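Local coordinates for putative bacterial transcription regulation protein (PDB 3LUR), which probably binds small-molecule effectors through an integron-associated effector-binding domain and may thereby help to regulate transcription in Staphylococcus aureus, at residues K50-L55 against T77-A82; L9-L14 against T91-K96; G42-L47 against Y72-T77; V15-T20 against A85-I90. One frame throughout, in Å; residues are numbered along the deposited sequence.

The four contacts illustrate how the chemistry of a contact follows its place in a barrel fold. Contacts 2 and 4 hold the same two strands, 5-21 and 88-103, and together form the seam where the antiparallel barrel closes; backbone ladders dominate both, the first bordered by exposed serines and the second adding a tyrosine. Contact 3 is the fully buried member, an apolar meeting of helix 43-50 with strand 70-77. Contact 1 takes over where that helix and that strand end, sharing Thr77 with contact 3, and there side-chain amides, a hydroxyl and waters replace the hydrocarbon. Contacts 3 and 4 are close neighbours, their centres about 8 Å apart, joined by the Asp46-Tyr87 hydrogen bond.

Contact 1 (K50-L55 against T77-A82); sequences KNNGDL and TGDNSA
Asn52 and Thr77 carry a polar loop-to-strand contact in which two overlapping Asx turns, after helix 43-50, close over the end of strand 70-77. The backbone makes the first join: Asn52 N gives a nearly straight bond (173°) to Thr77 O, 2.8 Å away. The side chains then cross at about a right angle. With CG of Asn52 set between its own backbone N and carbonyl carbon (chi1 72°), OD1 accepts from Thr77 OG1 at 2.9 Å and, from the opposite face of its plane, from Asp54 N, also at 2.9 Å. Because Thr77 OG1 spends its proton on Asn52 OD1, it can serve as acceptor for Leu55 N at 3.2 Å, so that one hydroxyl links Asn52 to Leu55, just beyond the turn. In the other turn, Asn51 OD1 receives Gly53 N, while its ND2 reaches back to Gln48 OE1 and on to Gly57 O. Hydrocarbon joins in where Thr77 CG2 lies against Leu55, 3.8 Å from its CD1. Toward the surface, water 1 joins Lys50 O to Asp79 N. Asp54 OD2 and Asp79 OD1 lie 5.4 Å apart, a repulsion probably eased by the Asn52 amide, which reaches both, Asp54 OD2 only weakly. Its stronger bond, from ND2 to Asp79 OD1 at 3.0 Å, leaves in the amide plane and arrives from above the carboxylate plane.

Contact 2 (L9-L14 against T91-K96); sequences LASLTL and TLASSK
Leu12 faces Leu92 as a hydrogen-bonded pair of antiparallel strands, part of the seam where strands 5-21 and 88-103 close the barrel. Two backbone bonds hold this pair: Leu12 N to Leu92 O, and Leu92 N to Leu12 O at 2.8 Å. The side chains of both residues, and of Leu9, stand on the same face of the sheet. The contact is tightest at these ladder bonds and where Leu14 crosses Leu92 obliquely, with Leu14 CD1 3.9 Å from Leu92 CB. Leu55 and Thr77 continue this apolar layer against Leu12, and Tyr97 and Pro133 against Leu92.

Beyond Leu12 the ladder breaks. Both strands leave regular geometry at Ala10-Ser11 and Ala93-Ser94, and pairing resumes at Leu9 and Ser95, where Leu9 N gives an almost straight bond (174°) to Ser95 O at 2.9 Å. A water bridges the break in the ladder, donating to Ala10 O at 2.6 Å and to Leu92 O at 2.8 Å, so that Leu92 O, which also accepts from Leu12 N, shares one bridging molecule with Ala10 O. The solvent side is made of small polar groups instead of leucines. Ser94 CB lies 3.1 Å from Leu9 O, and Thr91 CG2 lies near Ser11 CB. Ser11 directs its hydroxyl to the side of its own backbone N, and there OG accepts Ser94 N at 3.0 Å, through a bent bond of 139°.

Contact 3 (G42-L47 against Y72-T77); sequences GVIADL and YMIAVT
Ile74 is the first residue along strand 72-77 to meet helix 43-47, and it does so through a branch methyl. Its CG2, anti to the backbone N, receives Ile44 CD1 at 3.6 Å. The two side chains cross at about a right angle, and Ile44 attains this reach because its chi2 of -59° brings CD1 toward the strand. Cys38 of the preceding helix touches both isoleucines, and Trp35 of that helix touches Ile74, so helix 24-41 packs beside this meeting. The carbonyl of Ile74 also takes part: Leu47 CD1 rests 3.9 Å from Ile74 O, and 4.3 Å from CG2 of the same residue.

At Ala75 the side chain turns away from the helix, as the alternation of a strand demands, and the backbone is what Leu47 meets, with CD1 4.3 Å from Ala75 CA. Here the layout of the fold is plain: helix 43-50 lies on the antiparallel barrel nearly parallel to this strand, the segment axes 22° apart and 9.1 Å at closest approach. Just before the helix stands Gly42, which follows helix 24-41 in a Schellman motif and is the N-cap of the new helix.

Val76 points toward the helix again. In the conformer described, one of two modelled, its CG1 lies 4.0 Å from Leu47 CB, and its CG2 sits close to Leu47 O; the detail of these touches is therefore doubtful. Ile58 of the adjoining strand packs beside Val76 as well as beside Ile44 and Ile74.

Contact 4 (V15-T20 against A85-I90); sequences VGIKET and AKYDVI
Gly16 and Asp88 exchange two backbone hydrogen bonds, making a hydrogen-bonded antiparallel pair at the seam between strands 5-21 and 88-103 of the barrel. Asp88 N reaches Gly16 O at 2.8 Å, and Gly16 N reaches Asp88 O at 3.0 Å. The axes of strands 15-20 and 88-90 are 118° apart, and within these two segments the ladder has two bridges; it continues at Leu14-Ile90. Next to the first pair Val15 and Val89 form a non-hydrogen-bonded one, and the CA of Val15 makes a CH contact with Asp88 O at 3.4 Å.

Away from the backbone ladder, charge finds partners elsewhere. The ammonium of Lys18, modelled in two conformers, pairs with Glu65; in the conformer described its NZ stays 5.4 Å from Asp88 OD2, too far for an ion pair though perhaps near enough for mutual attraction.

The packing centres on Tyr87, whose hydroxyl bonds to Asp46 of helix 43-50 and thereby ties the ring to that helix. Its CG stands anti to the carbonyl carbon (chi1 -69°), and the ring lies beside Val15 and Ile17. Val15 CG1 approaches Tyr87 CB to 3.7 Å, the two side chains crossing at about a right angle. Gly16 O sits near the ring plane, 3.3 Å from Tyr87 CB. Ile17 meets the same ring edge-on: its CG1 lies in the ring plane, and its CD1 presses to 3.3 Å from Tyr87 CD1.

Contact 1 (K50-L55 against T77-A82)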
loop_
_atom_site.group_PDB
_atom_site.type_symbol
_atom_site.label_atom_id
_atom_site.label_comp_id
_atom_site.label_asym_id
_atom_site.label_seq_id
_atom_site.Cartn_x
_atom_site.Cartn_y
_atom_site.Cartn_z
ATOM N N LYS A 50 -5.401 -4.022 -15.810
ATOM C CA LYS A 50 -6.411 -3.020 -15.428
ATOM C C LYS A 50 -5.797 -1.726 -14.919
ATOM O O LYS A 50 -6.503 -0.751 -14.688
ATOM C CB LYS A 50 -7.308 -3.574 -14.310
ATOM C CG LYS A 50 -8.032 -4.853 -14.689
ATOM C CD LYS A 50 -9.067 -5.246 -13.645
ATOM C CE LYS A 50 -9.782 -6.541 -14.039
ATOM N NZ LYS A 50 -10.442 -6.423 -15.374
ATOM N N ASN A 51 -4.496 -1.730 -14.721
ATOM C CA ASN A 51 -3.787 -0.574 -14.156
ATOM C C ASN A 51 -3.874 0.620 -15.095
ATOM O O ASN A 51 -3.356 0.577 -16.203
ATOM C CB ASN A 51 -2.333 -0.943 -13.865
ATOM C CG ASN A 51 -1.623 0.071 -12.971
ATOM O OD1 ASN A 51 -1.889 1.265 -13.028
ATOM N ND2 ASN A 51 -0.700 -0.414 -12.152
ATOM N N ASN A 52 -4.538 1.679 -14.653
ATOM C CA ASN A 52 -4.748 2.855 -15.512
ATOM C C ASN A 52 -3.664 3.910 -15.387
ATOM O O ASN A 52 -3.802 4.966 -15.942
ATOM C CB ASN A 52 -6.129 3.489 -15.260
ATOM C CG ASN A 52 -6.225 4.204 -13.927
ATOM O OD1 ASN A 52 -5.269 4.235 -13.150
ATOM N ND2 ASN A 52 -7.384 4.786 -13.654
ATOM N N GLY A 53 -2.627 3.635 -14.598
ATOM C CA GLY A 53 -1.511 4.567 -14.432
ATOM C C GLY A 53 -1.677 5.724 -13.442
ATOM O O GLY A 53 -0.738 6.490 -13.257
ATOM N N ASP A 54 -2.832 5.848 -12.781
ATOM C CA ASP A 54 -3.032 6.930 -11.797
ATOM C C ASP A 54 -1.922 6.915 -10.770
ATOM O O ASP A 54 -1.511 7.973 -10.290
ATOM C CB ASP A 54 -4.377 6.817 -11.083
ATOM C CG ASP A 54 -5.526 7.289 -11.937
ATOM O OD1 ASP A 54 -5.295 8.042 -12.895
ATOM O OD2 ASP A 54 -6.675 6.939 -11.632
ATOM N N LEU A 55 -1.527 5.707 -10.354
ATOM C CA LEU A 55 -0.330 5.499 -9.537
ATOM C C LEU A 55 0.549 4.538 -10.328
ATOM O O LEU A 55 0.070 3.514 -10.834
ATOM C CB LEU A 55 -0.651 4.930 -8.164
ATOM C CG LEU A 55 -1.286 5.943 -7.206
ATOM C CD1 LEU A 55 -1.789 5.280 -5.969
ATOM C CD2 LEU A 55 -0.272 7.064 -6.871
ATOM N N THR A 77 -4.587 1.095 -9.385
ATOM C CA THR A 77 -5.531 2.158 -9.683
ATOM C C THR A 77 -6.134 1.815 -11.020
ATOM O O THR A 77 -5.415 1.504 -12.000
ATOM C CB THR A 77 -4.874 3.512 -9.771
ATOM O OG1 THR A 77 -3.826 3.468 -10.744
ATOM C CG2 THR A 77 -4.337 3.942 -8.429
ATOM N N GLY A 78 -7.465 1.819 -11.070
ATOM C CA GLY A 78 -8.186 1.480 -12.284
ATOM C C GLY A 78 -9.395 2.343 -12.530
ATOM O O GLY A 78 -9.743 3.192 -11.712
ATOM N N ASP A 79 -10.022 2.131 -13.682
ATOM C CA ASP A 79 -11.258 2.827 -14.039
ATOM C C ASP A 79 -12.441 2.048 -13.499
ATOM O O ASP A 79 -12.352 0.839 -13.339
ATOM C CB ASP A 79 -11.398 2.935 -15.560
ATOM C CG ASP A 79 -10.295 3.781 -16.197
ATOM O OD1 ASP A 79 -9.707 4.623 -15.490
ATOM O OD2 ASP A 79 -10.044 3.613 -17.400
ATOM N N ASN A 80 -13.529 2.750 -13.185
ATOM C CA ASN A 80 -14.694 2.043 -12.688
ATOM C C ASN A 80 -15.605 1.606 -13.832
ATOM O O ASN A 80 -15.756 2.289 -14.840
ATOM C CB ASN A 80 -15.448 2.837 -11.624
ATOM C CG ASN A 80 -16.375 1.953 -10.806
ATOM O OD1 ASN A 80 -16.345 0.735 -10.938
ATOM N ND2 ASN A 80 -17.190 2.558 -9.963
ATOM N N SER A 81 -16.179 0.419 -13.655
ATOM C CA SER A 81 -17.057 -0.217 -14.639
ATOM C C SER A 81 -17.620 -1.490 -13.991
ATOM O O SER A 81 -17.185 -1.868 -12.900
ATOM C CB SER A 81 -16.287 -0.575 -15.918
ATOM O OG SER A 81 -15.169 -1.393 -15.612
ATOM N N ALA A 82 -18.581 -2.138 -14.643
ATOM C CA ALA A 82 -19.157 -3.380 -14.111
ATOM C C ALA A 82 -18.083 -4.486 -13.966
ATOM O O ALA A 82 -18.102 -5.245 -13.007
ATOM C CB ALA A 82 -20.320 -3.866 -15.001
HETATM O O HOH W 1 -8.982 -0.094 -15.321
HETATM O O HOH W 2 -8.508 5.525 -10.288
HETATM O O HOH W 3 -1.770 1.572 -9.572
#

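Contact 2 (L9-L14 against T91-K96)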
loop_
_atom_site.group_PDB
_atom_site.type_symbol
_atom_site.label_atom_id
_atom_site.label_comp_id
_atom_site.label_asym_id
_atom_site.label_seq_id
_atom_site.Cartn_x
_atom_site.Cartn_y
_atom_site.Cartn_z
ATOM N N LEU A 9 -3.288 13.264 -3.641
ATOM C CA LEU A 9 -4.028 12.477 -4.604
ATOM C C LEU A 9 -5.525 12.845 -4.609
ATOM O O LEU A 9 -6.116 13.143 -3.560
ATOM C CB LEU A 9 -3.904 10.995 -4.286
ATOM C CG LEU A 9 -2.536 10.324 -4.328
ATOM C CD1 LEU A 9 -2.741 8.875 -3.935
ATOM C CD2 LEU A 9 -1.886 10.453 -5.714
ATOM N N ALA A 10 -6.118 12.830 -5.797
ATOM C CA ALA A 10 -7.554 12.902 -5.954
ATOM C C ALA A 10 -8.099 11.552 -5.471
ATOM O O ALA A 10 -7.325 10.636 -5.150
ATOM C CB ALA A 10 -7.911 13.100 -7.390
ATOM N N SER A 11 -9.409 11.405 -5.420
ATOM C CA SER A 11 -9.955 10.129 -5.018
ATOM C C SER A 11 -9.656 9.143 -6.128
ATOM O O SER A 11 -9.763 9.468 -7.306
ATOM C CB SER A 11 -11.448 10.199 -4.743
ATOM O OG SER A 11 -11.694 11.026 -3.613
ATOM N N LEU A 12 -9.279 7.939 -5.757
ATOM C CA LEU A 12 -8.924 6.943 -6.756
ATOM C C LEU A 12 -9.745 5.688 -6.597
ATOM O O LEU A 12 -10.229 5.393 -5.515
ATOM C CB LEU A 12 -7.446 6.599 -6.632
ATOM C CG LEU A 12 -6.456 7.735 -6.883
ATOM C CD1 LEU A 12 -5.081 7.268 -6.532
ATOM C CD2 LEU A 12 -6.499 8.265 -8.309
ATOM N N THR A 13 -9.945 4.985 -7.705
ATOM C CA THR A 13 -10.623 3.715 -7.671
ATOM C C THR A 13 -9.540 2.634 -7.644
ATOM O O THR A 13 -8.692 2.568 -8.545
ATOM C CB THR A 13 -11.502 3.512 -8.885
ATOM O OG1 THR A 13 -12.569 4.457 -8.856
ATOM C CG2 THR A 13 -12.087 2.118 -8.888
ATOM N N LEU A 14 -9.555 1.812 -6.599
ATOM C CA LEU A 14 -8.562 0.734 -6.465
ATOM C C LEU A 14 -9.240 -0.611 -6.693
ATOM O O LEU A 14 -10.334 -0.859 -6.180
ATOM C CB LEU A 14 -7.924 0.785 -5.093
ATOM C CG LEU A 14 -7.203 2.070 -4.745
ATOM C CD1 LEU A 14 -6.489 1.922 -3.410
ATOM C CD2 LEU A 14 -6.177 2.444 -5.818
ATOM N N THR A 91 -13.045 2.999 -3.346
ATOM C CA THR A 91 -12.559 4.353 -3.495
ATOM C C THR A 91 -11.635 4.702 -2.369
ATOM O O THR A 91 -12.017 4.650 -1.194
ATOM C CB THR A 91 -13.695 5.392 -3.486
ATOM O OG1 THR A 91 -14.580 5.124 -4.558
ATOM C CG2 THR A 91 -13.128 6.784 -3.658
ATOM N N LEU A 92 -10.417 5.074 -2.725
ATOM C CA LEU A 92 -9.472 5.600 -1.779
ATOM C C LEU A 92 -9.690 7.110 -1.849
ATOM O O LEU A 92 -9.385 7.738 -2.863
ATOM C CB LEU A 92 -8.054 5.230 -2.162
ATOM C CG LEU A 92 -6.946 5.804 -1.281
ATOM C CD1 LEU A 92 -7.009 5.144 0.093
ATOM C CD2 LEU A 92 -5.596 5.615 -1.915
ATOM N N ALA A 93 -10.239 7.676 -0.780
ATOM C CA ALA A 93 -10.604 9.085 -0.745
ATOM C C ALA A 93 -9.397 9.981 -0.856
ATOM O O ALA A 93 -8.367 9.688 -0.289
ATOM C CB ALA A 93 -11.374 9.406 0.549
ATOM N N SER A 94 -9.585 11.136 -1.499
ATOM C CA SER A 94 -8.502 12.100 -1.707
ATOM C C SER A 94 -7.834 12.493 -0.411
ATOM O O SER A 94 -8.507 12.711 0.611
ATOM C CB SER A 94 -9.013 13.379 -2.364
ATOM O OG SER A 94 -9.926 14.041 -1.533
ATOM N N SER A 95 -6.535 12.686 -0.483
ATOM C CA SER A 95 -5.772 13.058 0.689
ATOM C C SER A 95 -4.427 13.584 0.307
ATOM O O SER A 95 -3.916 13.307 -0.805
ATOM C CB SER A 95 -5.569 11.835 1.599
ATOM O OG SER A 95 -4.924 12.207 2.802
ATOM N N LYS A 96 -3.860 14.345 1.222
ATOM C CA LYS A 96 -2.452 14.679 1.175
ATOM C C LYS A 96 -1.716 13.527 1.854
ATOM O O LYS A 96 -2.293 12.788 2.686
ATOM C CB LYS A 96 -2.146 15.998 1.879
ATOM C CG LYS A 96 -2.635 17.248 1.150
ATOM C CD LYS A 96 -2.203 18.500 1.929
ATOM C CE LYS A 96 -2.584 19.787 1.202
ATOM N NZ LYS A 96 -2.265 20.989 2.026
HETATM O O HOH W 4 -6.814 8.473 -3.709
#

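Contact 3 (G42-L47 against Y72-T77)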
loop_
_atom_site.group_PDB
_atom_site.type_symbol
_atom_site.label_atom_id
_atom_site.label_comp_id
_atom_site.label_asym_id
_atom_site.label_seq_id
_atom_site.Cartn_x
_atom_site.Cartn_y
_atom_site.Cartn_z
ATOM N N GLY A 42 -1.931 -15.791 -10.857
ATOM C CA GLY A 42 -2.112 -14.933 -12.040
ATOM C C GLY A 42 -2.920 -13.691 -11.734
ATOM O O GLY A 42 -3.350 -12.979 -12.632
ATOM N N VAL A 43 -3.165 -13.447 -10.450
ATOM C CA VAL A 43 -3.909 -12.282 -10.054
ATOM C C VAL A 43 -3.107 -11.028 -10.377
ATOM O O VAL A 43 -3.675 -10.017 -10.832
ATOM C CB VAL A 43 -4.220 -12.304 -8.547
ATOM C CG1 VAL A 43 -4.681 -10.924 -8.084
ATOM C CG2 VAL A 43 -5.250 -13.401 -8.217
ATOM N N ILE A 44 -1.789 -11.068 -10.146
ATOM C CA ILE A 44 -0.989 -9.877 -10.399
ATOM C C ILE A 44 -1.030 -9.504 -11.872
ATOM O O ILE A 44 -1.193 -8.326 -12.201
ATOM C CB ILE A 44 0.477 -9.969 -9.939
ATOM C CG1 ILE A 44 0.579 -10.262 -8.439
ATOM C CG2 ILE A 44 1.209 -8.624 -10.279
ATOM C CD1 ILE A 44 -0.080 -9.220 -7.543
ATOM N N ALA A 45 -0.917 -10.499 -12.753
ATOM C CA ALA A 45 -0.910 -10.239 -14.196
ATOM C C ALA A 45 -2.237 -9.653 -14.627
ATOM O O ALA A 45 -2.278 -8.699 -15.393
ATOM C CB ALA A 45 -0.595 -11.517 -14.987
ATOM N N ASP A 46 -3.321 -10.190 -14.084
ATOM C CA ASP A 46 -4.635 -9.690 -14.402
ATOM C C ASP A 46 -4.861 -8.237 -13.930
ATOM O O ASP A 46 -5.436 -7.448 -14.651
ATOM C CB ASP A 46 -5.700 -10.584 -13.793
ATOM C CG ASP A 46 -7.059 -10.333 -14.390
ATOM O OD1 ASP A 46 -7.146 -10.296 -15.646
ATOM O OD2 ASP A 46 -8.029 -10.164 -13.618
ATOM N N LEU A 47 -4.439 -7.912 -12.704
ATOM C CA LEU A 47 -4.587 -6.561 -12.200
ATOM C C LEU A 47 -3.728 -5.582 -12.987
ATOM O O LEU A 47 -4.131 -4.456 -13.219
ATOM C CB LEU A 47 -4.238 -6.483 -10.718
ATOM C CG LEU A 47 -5.174 -7.170 -9.748
ATOM C CD1 LEU A 47 -4.613 -6.983 -8.333
ATOM C CD2 LEU A 47 -6.589 -6.610 -9.872
ATOM N N TYR A 72 -4.956 -5.962 4.255
ATOM C CA TYR A 72 -3.991 -5.595 3.277
ATOM C C TYR A 72 -4.626 -5.886 1.936
ATOM O O TYR A 72 -5.128 -6.991 1.730
ATOM C CB TYR A 72 -2.780 -6.455 3.419
ATOM C CG TYR A 72 -1.606 -6.063 2.613
ATOM C CD1 TYR A 72 -0.756 -5.059 3.059
ATOM C CD2 TYR A 72 -1.272 -6.729 1.440
ATOM C CE1 TYR A 72 0.376 -4.711 2.362
ATOM C CE2 TYR A 72 -0.133 -6.385 0.726
ATOM C CZ TYR A 72 0.698 -5.385 1.204
ATOM O OH TYR A 72 1.855 -5.029 0.555
HETATM N N MSE A 73 -4.629 -4.911 1.055
HETATM C CA MSE A 73 -5.182 -5.110 -0.259
HETATM C C MSE A 73 -4.119 -4.924 -1.327
HETATM O O MSE A 73 -3.444 -3.884 -1.411
HETATM C CB MSE A 73 -6.379 -4.174 -0.489
HETATM C CG MSE A 73 -7.039 -4.316 -1.839
HETATM SE SE MSE A 73 -8.355 -2.870 -1.998
HETATM C CE MSE A 73 -9.050 -3.286 -3.728
ATOM N N ILE A 74 -3.944 -5.949 -2.146
ATOM C CA ILE A 74 -3.061 -5.852 -3.300
ATOM C C ILE A 74 -3.953 -5.271 -4.388
ATOM O O ILE A 74 -5.013 -5.826 -4.677
ATOM C CB ILE A 74 -2.516 -7.225 -3.668
ATOM C CG1 ILE A 74 -1.551 -7.660 -2.565
ATOM C CG2 ILE A 74 -1.831 -7.211 -5.062
ATOM C CD1 ILE A 74 -1.040 -9.095 -2.704
ATOM N N ALA A 75 -3.548 -4.152 -4.968
ATOM C CA ALA A 75 -4.431 -3.448 -5.863
ATOM C C ALA A 75 -3.707 -2.534 -6.831
ATOM O O ALA A 75 -2.539 -2.144 -6.625
ATOM C CB ALA A 75 -5.381 -2.587 -5.016
ATOM N N VAL A 76 -4.437 -2.158 -7.864
ATOM C CA VAL A 76 -3.962 -1.174 -8.834
ATOM C C VAL A 76 -5.017 -0.094 -8.973
ATOM O O VAL A 76 -6.199 -0.327 -8.714
ATOM C CB VAL A 76 -3.702 -1.772 -10.241
ATOM C CG1 VAL A 76 -2.619 -2.836 -10.183
ATOM C CG2 VAL A 76 -4.998 -2.338 -10.876
ATOM N N THR A 77 -4.587 1.095 -9.385
ATOM C CA THR A 77 -5.531 2.158 -9.683
ATOM C C THR A 77 -6.134 1.815 -11.020
ATOM O O THR A 77 -5.415 1.504 -12.000
ATOM C CB THR A 77 -4.874 3.512 -9.771
ATOM O OG1 THR A 77 -3.826 3.468 -10.744
ATOM C CG2 THR A 77 -4.337 3.942 -8.429
#

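Contact 4 (V15-T20 against A85-I90)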
loop_
_atom_site.group_PDB
_atom_site.type_symbol
_atom_site.label_atom_id
_atom_site.label_comp_id
_atom_site.label_asym_id
_atom_site.label_seq_id
_atom_site.Cartn_x
_atom_site.Cartn_y
_atom_site.Cartn_z
ATOM N N VAL A 15 -8.631 -1.432 -7.544
ATOM C CA VAL A 15 -9.160 -2.715 -7.932
ATOM C C VAL A 15 -8.161 -3.749 -7.426
ATOM O O VAL A 15 -6.962 -3.668 -7.712
ATOM C CB VAL A 15 -9.255 -2.864 -9.475
ATOM C CG1 VAL A 15 -9.903 -4.189 -9.856
ATOM C CG2 VAL A 15 -10.054 -1.686 -10.131
ATOM N N GLY A 16 -8.639 -4.722 -6.691
ATOM C CA GLY A 16 -7.736 -5.718 -6.161
ATOM C C GLY A 16 -8.368 -6.745 -5.259
ATOM O O GLY A 16 -9.582 -7.007 -5.333
ATOM N N ILE A 17 -7.531 -7.322 -4.400
ATOM C CA ILE A 17 -7.935 -8.382 -3.500
ATOM C C ILE A 17 -7.473 -8.044 -2.104
ATOM O O ILE A 17 -6.326 -7.646 -1.907
ATOM C CB ILE A 17 -7.325 -9.751 -3.918
ATOM C CG1 ILE A 17 -7.759 -10.130 -5.334
ATOM C CG2 ILE A 17 -7.784 -10.837 -2.973
ATOM C CD1 ILE A 17 -9.294 -10.385 -5.441
ATOM N N LYS A 18 -8.358 -8.268 -1.137
ATOM C CA LYS A 18 -8.078 -7.919 0.240
ATOM C C LYS A 18 -8.029 -9.155 1.129
ATOM O O LYS A 18 -8.784 -10.085 0.946
ATOM C CB LYS A 18 -9.154 -6.947 0.762
ATOM C CG LYS A 18 -8.866 -6.389 2.148
ATOM C CD LYS A 18 -9.904 -5.348 2.602
ATOM C CE LYS A 18 -11.110 -5.948 3.292
ATOM N NZ LYS A 18 -11.833 -4.893 4.082
ATOM N N GLU A 19 -7.107 -9.140 2.089
ATOM C CA GLU A 19 -7.028 -10.176 3.134
ATOM C C GLU A 19 -7.050 -9.430 4.463
ATOM O O GLU A 19 -6.499 -8.354 4.555
ATOM C CB GLU A 19 -5.784 -11.039 3.008
ATOM C CG GLU A 19 -5.915 -12.056 1.906
ATOM C CD GLU A 19 -4.826 -13.128 1.923
ATOM O OE1 GLU A 19 -3.841 -13.021 2.704
ATOM O OE2 GLU A 19 -4.955 -14.069 1.128
ATOM N N THR A 20 -7.724 -9.987 5.464
ATOM C CA THR A 20 -7.829 -9.329 6.749
ATOM C C THR A 20 -7.136 -10.195 7.769
ATOM O O THR A 20 -7.326 -11.412 7.802
ATOM C CB THR A 20 -9.296 -9.081 7.137
ATOM O OG1 THR A 20 -9.915 -8.275 6.136
ATOM C CG2 THR A 20 -9.418 -8.370 8.520
ATOM N N ALA A 85 -16.100 -5.598 -10.685
ATOM C CA ALA A 85 -16.871 -6.271 -9.607
ATOM C C ALA A 85 -16.330 -7.651 -9.117
ATOM O O ALA A 85 -16.552 -8.011 -7.976
ATOM C CB ALA A 85 -18.355 -6.396 -10.027
ATOM N N LYS A 86 -15.681 -8.428 -9.989
ATOM C CA LYS A 86 -15.030 -9.738 -9.588
ATOM C C LYS A 86 -13.993 -9.522 -8.422
ATOM O O LYS A 86 -13.958 -10.245 -7.407
ATOM C CB LYS A 86 -14.349 -10.362 -10.787
ATOM C CG LYS A 86 -13.298 -9.469 -11.405
ATOM N N TYR A 87 -13.203 -8.476 -8.567
ATOM C CA TYR A 87 -12.298 -8.040 -7.543
ATOM C C TYR A 87 -13.033 -7.114 -6.614
ATOM O O TYR A 87 -14.178 -6.785 -6.854
ATOM C CB TYR A 87 -11.164 -7.243 -8.177
ATOM C CG TYR A 87 -10.256 -8.078 -8.999
ATOM C CD1 TYR A 87 -9.289 -8.855 -8.385
ATOM C CD2 TYR A 87 -10.329 -8.082 -10.384
ATOM C CE1 TYR A 87 -8.447 -9.632 -9.098
ATOM C CE2 TYR A 87 -9.478 -8.864 -11.122
ATOM C CZ TYR A 87 -8.535 -9.643 -10.461
ATOM O OH TYR A 87 -7.647 -10.430 -11.133
ATOM N N ASP A 88 -12.364 -6.718 -5.540
ATOM C CA ASP A 88 -12.859 -5.637 -4.694
ATOM C C ASP A 88 -12.577 -4.390 -5.489
ATOM O O ASP A 88 -11.531 -4.303 -6.133
ATOM C CB ASP A 88 -12.143 -5.576 -3.355
ATOM C CG ASP A 88 -12.836 -6.376 -2.280
ATOM O OD1 ASP A 88 -13.705 -7.215 -2.605
ATOM O OD2 ASP A 88 -12.520 -6.144 -1.077
ATOM N N VAL A 89 -13.535 -3.464 -5.519
ATOM C CA VAL A 89 -13.383 -2.215 -6.282
ATOM C C VAL A 89 -13.797 -1.105 -5.368
ATOM O O VAL A 89 -14.989 -0.904 -5.165
ATOM C CB VAL A 89 -14.252 -2.197 -7.538
ATOM C CG1 VAL A 89 -14.120 -0.848 -8.267
ATOM C CG2 VAL A 89 -13.865 -3.321 -8.453
ATOM N N ILE A 90 -12.822 -0.419 -4.760
ATOM C CA ILE A 90 -13.134 0.622 -3.765
ATOM C C ILE A 90 -12.570 1.997 -4.083
ATOM O O ILE A 90 -11.758 2.147 -4.983
ATOM C CB ILE A 90 -12.649 0.203 -2.365
ATOM C CG1 ILE A 90 -11.132 0.285 -2.271
ATOM C CG2 ILE A 90 -13.217 -1.229 -2.049
ATOM C CD1 ILE A 90 -10.595 0.197 -0.900
#